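Putative adhesin (Bacteroides thetaiotaomicron, PDB 4QDG) probably serves as an outer-membrane lipoprotein of the FimB/Mfa2 fimbrillin family, taking part in pilus assembly or adhesion at the bacterial cell surface, and binds metal ions. Local coordinates at residues D36-L40 with T52-T56; A80-L84 with H124-W128. Residues are numbered along the deposited sequence.

How the contacts relate
Contacts 1 and 2 are consecutive pieces of one mixed sheet, their centres about 9 Å apart. Strand 38-44 of contact 1, paired antiparallel with strand 49-55, pairs by its other edge with strand 75-82 of contact 2, which in turn pairs with strand 127-137. The two contacts are stitched together by probable backbone hydrogen bonds, Thr39 O to Tyr81 N at 2.8 Å and Cys37 O to Gly83 N at 3.3 Å. At the end of the strands they share a magnesium ion: Asp36 and Cys37 come from 36-40, His124 from 124-128, and Cys86, just beyond 80-84, completes the protein ligands. Asp36 OD1 and His124 NE2 lie 3.3 Å apart as fellow ligands.

Contact 1 (D36-L40 with T52-T56); sequences DCLTL and TRIVT. With MG (magnesium ion), chain C.
Residues 36-40 and 52-56 form the open end of a beta hairpin, strands 38-44 and 49-55, local axes 4.7 Å apart and antiparallel at 168°. Residues 38-40 and 53-55 are extended, phi near -120° and psi near +125°; the chain turns out of the strand at Asp36 (psi -13°) and Thr56 (psi -9°). Thr52 CA makes a CA-H...O contact with Leu40 O (3.3 Å); its OG1 is hydrogen-bonded to Tyr49 OH. Arg53 and Leu40 are a hydrogen-bonded pair (Leu40 N to Arg53 O and Arg53 N to Leu40 O, both 2.8 Å); its guanidinium leads away to Asp51, a salt bridge. Ile54 opposes Thr39, non-hydrogen-bonded, CA atoms 4.7 Å apart, on the other face. Val55 pairs with Leu38 (Leu38 N to Val55 O 2.7 Å, Val55 N to Leu38 O 2.8 Å; CB to CB 4.3 Å). Leu38 and Leu40, both chi1 t, share this face and pack on strand 15-20, which suits apolar side chains. Thr56 CG2 meets Cys37 CB at 3.9 Å. Asp36 OD1 and OD2 lie 2.2 and 2.6 Å, and Cys37 SG 2.6 Å, from MG, both chi1 p. The backbone bonds fix the register, placing a bidentate carboxylate and a sulfur at the ion.

Contact 2 (A80-L84 with H124-W128); sequences AYGGL and HGLYW. With MG (magnesium ion), chain C.
A magnesium site and the strand ends beside it frame this contact, where strand 75-82 meets the start of strand 127-137 antiparallel. Gly82 and Tyr127 make the hydrogen-bonded pair (Gly82 N to Tyr127 O 2.9 Å, Tyr127 N to Gly82 O 2.8 Å); a CB on Gly82 would clash with Tyr127 CB. Tyr81 and Trp128 form the next, non-hydrogen-bonded pair. With chi1 m and t respectively, their rings meet obliquely, Tyr81 CE1 being 3.4 Å from Trp128 CD1. Gly83 leaves the strand at phi 86°, psi 15°, a left-handed conformation; its CA makes a CA-H...O contact with Gly125 O (3.4 Å). An ideal CB on Gly83 would come 1.9 Å from Gly125 O and jam against the preceding carbonyl. Leu84 CG packs on Leu126 CD1 at 4.2 Å. One water donates to Gly83 O and His124 O, both at 2.8 Å, bridging the separating segments. His124, chi1 t, binds magnesium through NE2 at 2.2 Å, joining Asp36, Cys37 and Cys86: a metal site in loops adjoining the ends of neighbouring antiparallel strands.

Contact 1 (D36-L40 with T52-T56)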
loop_
_atom_site.group_PDB
_atom_site.type_symbol
_atom_site.label_atom_id
_atom_site.label_comp_id
_atom_site.label_asym_id
_atom_site.label_seq_id
_atom_site.Cartn_x
_atom_site.Cartn_y
_atom_site.Cartn_z
ATOM N N ASP A 36 -13.766 -3.293 0.833
ATOM C CA ASP A 36 -14.809 -4.024 1.567
ATOM C C ASP A 36 -15.409 -3.231 2.763
ATOM O O ASP A 36 -16.400 -3.663 3.349
ATOM C CB ASP A 36 -14.205 -5.355 2.094
ATOM C CG ASP A 36 -13.121 -5.224 3.174
ATOM O OD1 ASP A 36 -12.429 -4.180 3.206
ATOM O OD2 ASP A 36 -12.963 -6.169 3.976
ATOM N N CYS A 37 -14.766 -2.130 3.168
ATOM C CA CYS A 37 -15.242 -1.299 4.269
ATOM C C CYS A 37 -14.843 0.136 4.004
ATOM O O CYS A 37 -13.734 0.415 3.562
ATOM C CB CYS A 37 -14.755 -1.794 5.631
ATOM S SG CYS A 37 -12.948 -1.854 5.808
ATOM N N LEU A 38 -15.784 1.044 4.209
ATOM C CA LEU A 38 -15.573 2.434 3.898
ATOM C C LEU A 38 -15.882 3.331 5.090
ATOM O O LEU A 38 -16.891 3.150 5.758
ATOM C CB LEU A 38 -16.479 2.758 2.694
ATOM C CG LEU A 38 -16.544 4.181 2.158
ATOM C CD1 LEU A 38 -15.183 4.641 1.593
ATOM C CD2 LEU A 38 -17.611 4.258 1.119
ATOM N N THR A 39 -14.988 4.286 5.349
ATOM C CA THR A 39 -15.138 5.284 6.388
ATOM C C THR A 39 -15.172 6.607 5.670
ATOM O O THR A 39 -14.188 6.982 5.036
ATOM C CB THR A 39 -14.005 5.192 7.444
ATOM O OG1 THR A 39 -14.008 3.908 8.058
ATOM C CG2 THR A 39 -14.127 6.267 8.531
ATOM N N LEU A 40 -16.283 7.319 5.765
ATOM C CA LEU A 40 -16.425 8.628 5.111
ATOM C C LEU A 40 -16.583 9.716 6.199
ATOM O O LEU A 40 -17.484 9.643 7.036
ATOM C CB LEU A 40 -17.617 8.600 4.116
ATOM C CG LEU A 40 -17.885 9.828 3.221
ATOM C CD1 LEU A 40 -18.598 10.947 3.988
ATOM C CD2 LEU A 40 -16.644 10.301 2.450
ATOM N N THR A 52 -19.517 11.312 10.457
ATOM C CA THR A 52 -18.866 10.092 9.988
ATOM C C THR A 52 -19.931 9.103 9.509
ATOM O O THR A 52 -20.970 8.934 10.151
ATOM C CB THR A 52 -17.974 9.463 11.079
ATOM O OG1 THR A 52 -17.063 10.442 11.579
ATOM C CG2 THR A 52 -17.198 8.260 10.581
ATOM N N ARG A 53 -19.652 8.468 8.376
ATOM C CA ARG A 53 -20.485 7.424 7.782
ATOM C C ARG A 53 -19.623 6.192 7.578
ATOM O O ARG A 53 -18.543 6.292 6.987
ATOM C CB ARG A 53 -21.105 7.881 6.446
ATOM C CG ARG A 53 -22.228 8.903 6.568
ATOM C CD ARG A 53 -23.613 8.287 6.751
ATOM N NE ARG A 53 -24.649 9.318 6.863
ATOM C CZ ARG A 53 -24.918 9.993 7.975
ATOM N NH1 ARG A 53 -24.246 9.746 9.091
ATOM N NH2 ARG A 53 -25.870 10.916 7.982
ATOM N N ILE A 54 -20.059 5.050 8.090
ATOM C CA ILE A 54 -19.301 3.819 7.948
ATOM C C ILE A 54 -20.122 2.829 7.125
ATOM O O ILE A 54 -21.293 2.632 7.417
ATOM C CB ILE A 54 -18.876 3.288 9.344
ATOM C CG1 ILE A 54 -17.653 4.103 9.840
ATOM C CG2 ILE A 54 -18.539 1.781 9.309
ATOM C CD1 ILE A 54 -17.656 4.395 11.290
ATOM N N VAL A 55 -19.515 2.243 6.069
ATOM C CA VAL A 55 -20.197 1.262 5.209
ATOM C C VAL A 55 -19.368 -0.040 5.167
ATOM O O VAL A 55 -18.221 -0.007 4.732
ATOM C CB VAL A 55 -20.491 1.791 3.781
ATOM C CG1 VAL A 55 -21.339 0.798 3.001
ATOM C CG2 VAL A 55 -21.170 3.150 3.823
ATOM N N THR A 56 -19.964 -1.175 5.588
ATOM C CA THR A 56 -19.293 -2.481 5.634
ATOM C C THR A 56 -20.032 -3.579 4.844
ATOM O O THR A 56 -19.466 -4.660 4.643
ATOM C CB THR A 56 -19.106 -2.942 7.091
ATOM O OG1 THR A 56 -20.337 -2.811 7.805
ATOM C CG2 THR A 56 -17.972 -2.204 7.808
HETATM MG MG MG C . -12.014 -4.231 5.381
#

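Contact 2 (A80-L84 with H124-W128)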
loop_
_atom_site.group_PDB
_atom_site.type_symbol
_atom_site.label_atom_id
_atom_site.label_comp_id
_atom_site.label_asym_id
_atom_site.label_seq_id
_atom_site.Cartn_x
_atom_site.Cartn_y
_atom_site.Cartn_z
ATOM N N ALA A 80 -12.286 10.015 2.630
ATOM C CA ALA A 80 -12.659 8.594 2.595
ATOM C C ALA A 80 -11.483 7.704 2.920
ATOM O O ALA A 80 -10.346 7.958 2.483
ATOM C CB ALA A 80 -13.215 8.203 1.230
ATOM N N TYR A 81 -11.770 6.654 3.706
ATOM C CA TYR A 81 -10.795 5.620 4.028
ATOM C C TYR A 81 -11.368 4.295 3.704
ATOM O O TYR A 81 -12.534 4.058 3.995
ATOM C CB TYR A 81 -10.360 5.628 5.499
ATOM C CG TYR A 81 -9.453 6.772 5.889
ATOM C CD1 TYR A 81 -8.081 6.711 5.664
ATOM C CD2 TYR A 81 -9.954 7.891 6.531
ATOM C CE1 TYR A 81 -7.238 7.752 6.049
ATOM C CE2 TYR A 81 -9.119 8.926 6.943
ATOM C CZ TYR A 81 -7.760 8.850 6.707
ATOM O OH TYR A 81 -6.962 9.885 7.107
ATOM N N GLY A 82 -10.547 3.439 3.119
ATOM C CA GLY A 82 -10.886 2.056 2.846
ATOM C C GLY A 82 -9.993 1.176 3.697
ATOM O O GLY A 82 -8.802 1.455 3.830
ATOM N N GLY A 83 -10.562 0.149 4.322
ATOM C CA GLY A 83 -9.784 -0.778 5.135
ATOM C C GLY A 83 -9.537 -0.393 6.576
ATOM O O GLY A 83 -8.662 -0.972 7.218
ATOM N N LEU A 84 -10.292 0.583 7.092
ATOM C CA LEU A 84 -10.206 1.056 8.476
ATOM C C LEU A 84 -11.344 0.532 9.342
ATOM O O LEU A 84 -11.154 0.385 10.539
ATOM C CB LEU A 84 -10.261 2.595 8.521
ATOM C CG LEU A 84 -8.996 3.405 8.677
ATOM C CD1 LEU A 84 -9.327 4.771 9.173
ATOM C CD2 LEU A 84 -8.072 2.811 9.680
ATOM N N HIS A 124 -4.010 -5.767 5.695
ATOM C CA HIS A 124 -5.295 -5.511 5.038
ATOM C C HIS A 124 -5.146 -4.181 4.280
ATOM O O HIS A 124 -4.623 -3.217 4.837
ATOM C CB HIS A 124 -6.412 -5.464 6.105
ATOM C CG HIS A 124 -7.821 -5.317 5.585
ATOM N ND1 HIS A 124 -8.429 -6.313 4.823
ATOM C CD2 HIS A 124 -8.739 -4.347 5.834
ATOM C CE1 HIS A 124 -9.659 -5.878 4.579
ATOM N NE2 HIS A 124 -9.890 -4.706 5.171
ATOM N N GLY A 125 -5.561 -4.155 3.018
ATOM C CA GLY A 125 -5.489 -2.973 2.162
ATOM C C GLY A 125 -5.959 -1.697 2.832
ATOM O O GLY A 125 -6.969 -1.700 3.541
ATOM N N LEU A 126 -5.175 -0.621 2.681
ATOM C CA LEU A 126 -5.524 0.693 3.212
ATOM C C LEU A 126 -5.682 1.625 2.031
ATOM O O LEU A 126 -4.796 1.700 1.182
ATOM C CB LEU A 126 -4.495 1.220 4.242
ATOM C CG LEU A 126 -4.825 2.587 4.861
ATOM C CD1 LEU A 126 -6.047 2.487 5.787
ATOM C CD2 LEU A 126 -3.623 3.161 5.593
ATOM N N TYR A 127 -6.850 2.267 1.934
ATOM C CA TYR A 127 -7.193 3.164 0.829
ATOM C C TYR A 127 -7.545 4.540 1.353
ATOM O O TYR A 127 -8.001 4.678 2.484
ATOM C CB TYR A 127 -8.336 2.582 -0.026
ATOM C CG TYR A 127 -8.004 1.233 -0.633
ATOM C CD1 TYR A 127 -8.138 0.061 0.107
ATOM C CD2 TYR A 127 -7.568 1.126 -1.950
ATOM C CE1 TYR A 127 -7.806 -1.182 -0.433
ATOM C CE2 TYR A 127 -7.297 -0.122 -2.524
ATOM C CZ TYR A 127 -7.394 -1.272 -1.754
ATOM O OH TYR A 127 -7.106 -2.509 -2.289
ATOM N N TRP A 128 -7.249 5.571 0.557
ATOM C CA TRP A 128 -7.486 6.957 0.939
ATOM C C TRP A 128 -7.794 7.814 -0.269
ATOM O O TRP A 128 -7.200 7.643 -1.321
ATOM C CB TRP A 128 -6.257 7.532 1.685
ATOM C CG TRP A 128 -6.385 8.975 2.056
ATOM C CD1 TRP A 128 -6.960 9.484 3.185
ATOM C CD2 TRP A 128 -5.998 10.101 1.261
ATOM N NE1 TRP A 128 -6.927 10.856 3.155
ATOM C CE2 TRP A 128 -6.335 11.262 1.988
ATOM C CE3 TRP A 128 -5.362 10.242 0.017
ATOM C CZ2 TRP A 128 -6.051 12.543 1.515
ATOM C CZ3 TRP A 128 -5.088 11.518 -0.453
ATOM C CH2 TRP A 128 -5.429 12.648 0.292
HETATM MG MG MG C . -12.014 -4.231 5.381
HETATM O O HOH W 1 -6.133 -2.136 6.995
#